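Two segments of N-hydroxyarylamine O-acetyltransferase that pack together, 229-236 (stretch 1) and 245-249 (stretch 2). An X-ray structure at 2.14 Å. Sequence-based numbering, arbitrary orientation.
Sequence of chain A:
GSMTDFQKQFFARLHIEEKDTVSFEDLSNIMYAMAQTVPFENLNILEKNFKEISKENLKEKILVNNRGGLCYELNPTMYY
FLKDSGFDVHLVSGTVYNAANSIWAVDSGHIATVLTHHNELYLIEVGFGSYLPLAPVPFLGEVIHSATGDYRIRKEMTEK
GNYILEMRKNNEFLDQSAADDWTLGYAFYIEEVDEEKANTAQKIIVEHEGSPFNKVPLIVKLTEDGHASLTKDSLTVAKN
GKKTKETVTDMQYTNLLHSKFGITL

Stretch 1, residues 229-236: SLTKDSLT
Stretch 2 245-249: KETVT

Two antiparallel β-strands, 234-236 and 245-247, pair through their backbones, and Val248, just past the second strand, adds an apolar anchor. The strand axes approach to 4.6 Å, with N-to-C directions 161° apart. Leu235 and Glu246 form the hydrogen-bonded pair (CA-CA 5.3 Å): Leu235 N donates to Glu246 O at 2.7 Å, and Glu246 N to Leu235 O at 2.9 Å. The flanking non-hydrogen-bonded pairs lie closer, Ser234 with Thr247 at 4.3 Å and Thr236 with Lys245 at 4.4 Å between CA atoms. Backbones are extended, from phi/psi -150/147 at Ser234 to -114/122 at Thr236, and -123/131 at Lys245. Bonding continues beyond the strand ends, where Val248 N donates to Asp233 O at 2.7 Å; Thr247 CA also approaches Asp233 O at 3.4 Å in a CA-H...O contact.

Side chains alternate. Ser234 (p), Thr236 (m), Lys245 (t) and Thr247 (m) share one face, where Thr236 OG1 lies 3.7 Å from Lys245 CG. Leu235 (t, p) and Glu246 (p, t) occupy the other. Val248 (t; phi/psi -126/133) points toward stretch 1, its CG2 3.7 Å from Leu235 CB and 3.9 Å from Leu230 CD1. Leu230 (t, p) starts sideways, but its end comes nearer. All three apolar residues are buried.

Within stretch 1, the Thr231 side chain (p) bridges the turn: Ser234 N donates to Thr231 OG1 at 3.3 Å.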

ATOM      1  N   SER A 229       0.345 -13.317   6.600  1.00 19.76           N
ATOM      2  CA  SER A 229      -1.044 -12.935   6.332  1.00 21.89           C
ATOM      3  C   SER A 229      -1.955 -13.489   7.409  1.00 27.08           C
ATOM      4  O   SER A 229      -1.810 -14.634   7.836  1.00 31.52           O
ATOM      5  CB  SER A 229      -1.506 -13.469   4.982  1.00 23.38           C
ATOM      6  OG  SER A 229      -0.623 -13.076   3.965  1.00 39.01           O
ATOM      7  N   LEU A 230      -2.881 -12.663   7.869  1.00 25.16           N
ATOM      8  CA  LEU A 230      -3.797 -13.061   8.934  1.00 32.22           C
ATOM      9  C   LEU A 230      -5.234 -12.742   8.550  1.00 32.45           C
ATOM     10  O   LEU A 230      -5.520 -11.706   7.937  1.00 32.23           O
ATOM     11  CB  LEU A 230      -3.427 -12.384  10.257  1.00 27.62           C
ATOM     12  CG  LEU A 230      -4.308 -12.666  11.485  1.00 36.73           C
ATOM     13  CD1 LEU A 230      -4.240 -14.126  11.878  1.00 37.15           C
ATOM     14  CD2 LEU A 230      -3.923 -11.781  12.659  1.00 30.00           C
ATOM     15  N   THR A 231      -6.122 -13.692   8.845  1.00 35.29           N
ATOM     16  CA  THR A 231      -7.558 -13.483   8.711  1.00 41.21           C
ATOM     17  C   THR A 231      -8.284 -14.032   9.954  1.00 45.24           C
ATOM     18  O   THR A 231      -7.662 -14.580  10.881  1.00 41.65           O
ATOM     19  CB  THR A 231      -8.153 -14.161   7.454  1.00 31.17           C
ATOM     20  OG1 THR A 231      -8.278 -15.567   7.703  1.00 34.95           O
ATOM     21  CG2 THR A 231      -7.305 -13.897   6.234  1.00 28.28           C
ATOM     22  N   LYS A 232      -9.606 -13.916   9.936  1.00 34.64           N
ATOM     23  CA  LYS A 232     -10.416 -14.263  11.087  1.00 48.80           C
ATOM     24  C   LYS A 232     -10.085 -15.692  11.451  1.00 52.80           C
ATOM     25  O   LYS A 232     -10.199 -16.100  12.613  1.00 52.00           O
ATOM     26  CB  LYS A 232     -11.914 -14.144  10.740  1.00 46.68           C
ATOM     27  CG  LYS A 232     -12.845 -13.679  11.861  1.00 54.84           C
ATOM     28  CD  LYS A 232     -14.143 -13.035  11.277  1.00 52.78           C
ATOM     29  CE  LYS A 232     -14.624 -11.804  12.092  1.00 57.24           C
ATOM     30  NZ  LYS A 232     -15.633 -10.972  11.360  1.00 43.07           N
ATOM     31  N   ASP A 233      -9.671 -16.464  10.453  1.00 30.84           N
ATOM     32  CA  ASP A 233      -9.547 -17.889  10.696  1.00 40.56           C
ATOM     33  C   ASP A 233      -8.133 -18.455  10.610  1.00 35.46           C
ATOM     34  O   ASP A 233      -7.862 -19.454  11.253  1.00 24.37           O
ATOM     35  CB  ASP A 233     -10.477 -18.651   9.745  1.00 38.90           C
ATOM     36  CG  ASP A 233     -11.887 -18.792  10.300  1.00 55.97           C
ATOM     37  OD1 ASP A 233     -12.043 -18.850  11.542  1.00 56.30           O
ATOM     38  OD2 ASP A 233     -12.843 -18.828   9.494  1.00 63.79           O
ATOM     39  N   SER A 234      -7.233 -17.844   9.838  1.00 24.46           N
ATOM     40  CA  SER A 234      -5.947 -18.497   9.631  1.00 23.79           C
ATOM     41  C   SER A 234      -4.772 -17.578   9.408  1.00 29.10           C
ATOM     42  O   SER A 234      -4.872 -16.511   8.792  1.00 35.84           O
ATOM     43  CB  SER A 234      -6.025 -19.448   8.450  1.00 21.73           C
ATOM     44  OG  SER A 234      -6.282 -18.743   7.263  1.00 29.51           O
ATOM     45  N   LEU A 235      -3.633 -18.039   9.893  1.00 25.32           N
ATOM     46  CA  LEU A 235      -2.374 -17.352   9.697  1.00 26.97           C
ATOM     47  C   LEU A 235      -1.526 -18.103   8.682  1.00 30.52           C
ATOM     48  O   LEU A 235      -1.275 -19.309   8.806  1.00 22.05           O
ATOM     49  CB  LEU A 235      -1.627 -17.276  11.009  1.00 20.67           C
ATOM     50  CG  LEU A 235      -0.211 -16.748  10.994  1.00 21.98           C
ATOM     51  CD1 LEU A 235      -0.164 -15.254  10.709  1.00 28.33           C
ATOM     52  CD2 LEU A 235       0.397 -17.061  12.346  1.00 26.00           C
ATOM     53  N   THR A 236      -1.100 -17.368   7.672  1.00 28.96           N
ATOM     54  CA  THR A 236      -0.221 -17.889   6.666  1.00 18.44           C
ATOM     55  C   THR A 236       1.120 -17.175   6.752  1.00 22.43           C
ATOM     56  O   THR A 236       1.199 -15.957   6.638  1.00 23.63           O
ATOM     57  CB  THR A 236      -0.840 -17.704   5.290  1.00 18.85           C
ATOM     58  OG1 THR A 236      -2.017 -18.517   5.197  1.00 31.89           O
ATOM     59  CG2 THR A 236       0.124 -18.129   4.205  1.00 29.09           C
ATOM     60  N   LYS A 245       0.508 -22.690   6.994  1.00 23.49           N
ATOM     61  CA  LYS A 245      -0.839 -22.222   7.192  1.00 19.99           C
ATOM     62  C   LYS A 245      -1.438 -22.868   8.430  1.00 23.90           C
ATOM     63  O   LYS A 245      -1.366 -24.082   8.608  1.00 19.88           O
ATOM     64  CB  LYS A 245      -1.665 -22.518   5.953  1.00 24.98           C
ATOM     65  CG  LYS A 245      -3.098 -22.009   6.011  1.00 27.49           C
ATOM     66  CD  LYS A 245      -3.832 -22.393   4.721  1.00 30.63           C
ATOM     67  CE  LYS A 245      -4.424 -21.196   3.979  1.00 47.75           C
ATOM     68  NZ  LYS A 245      -5.831 -20.907   4.417  1.00 46.94           N
ATOM     69  N   GLU A 246      -2.022 -22.048   9.297  1.00 21.39           N
ATOM     70  CA  GLU A 246      -2.569 -22.564  10.535  1.00 24.62           C
ATOM     71  C   GLU A 246      -3.793 -21.795  10.999  1.00 27.47           C
ATOM     72  O   GLU A 246      -3.994 -20.624  10.666  1.00 27.66           O
ATOM     73  CB  GLU A 246      -1.503 -22.607  11.625  1.00 22.87           C
ATOM     74  CG  GLU A 246      -1.047 -21.289  12.189  1.00 25.75           C
ATOM     75  CD  GLU A 246       0.145 -21.471  13.153  1.00 46.77           C
ATOM     76  OE1 GLU A 246      -0.072 -21.852  14.337  1.00 45.04           O
ATOM     77  OE2 GLU A 246       1.300 -21.232  12.721  1.00 42.34           O
ATOM     78  N   THR A 247      -4.641 -22.513  11.714  1.00 26.24           N
ATOM     79  CA  THR A 247      -5.882 -21.987  12.226  1.00 25.96           C
ATOM     80  C   THR A 247      -5.615 -21.081  13.413  1.00 28.94           C
ATOM     81  O   THR A 247      -4.721 -21.311  14.218  1.00 22.79           O
ATOM     82  CB  THR A 247      -6.803 -23.121  12.615  1.00 24.77           C
ATOM     83  OG1 THR A 247      -7.280 -23.742  11.408  1.00 29.64           O
ATOM     84  CG2 THR A 247      -7.984 -22.599  13.413  1.00 32.86           C
ATOM     85  N   VAL A 248      -6.403 -20.027  13.486  1.00 26.79           N
ATOM     86  CA  VAL A 248      -6.250 -19.006  14.505  1.00 34.49           C
ATOM     87  C   VAL A 248      -7.615 -18.886  15.172  1.00 31.48           C
ATOM     88  O   VAL A 248      -8.640 -18.866  14.482  1.00 30.31           O
ATOM     89  CB  VAL A 248      -5.796 -17.645  13.863  1.00 33.41           C
ATOM     90  CG1 VAL A 248      -5.921 -16.494  14.828  1.00 32.16           C
ATOM     91  CG2 VAL A 248      -4.356 -17.744  13.407  1.00 35.78           C
ATOM     92  N   THR A 249      -7.633 -18.874  16.504  1.00 24.28           N
ATOM     93  CA  THR A 249      -8.887 -18.683  17.238  1.00 28.23           C
ATOM     94  C   THR A 249      -8.949 -17.259  17.756  1.00 20.97           C
ATOM     95  O   THR A 249      -7.960 -16.538  17.692  1.00 23.37           O
ATOM     96  CB  THR A 249      -9.035 -19.670  18.402  1.00 27.59           C
ATOM     97  OG1 THR A 249      -7.988 -19.467  19.377  1.00 26.42           O
ATOM     98  CG2 THR A 249      -8.999 -21.086  17.854  1.00 26.96           C
TER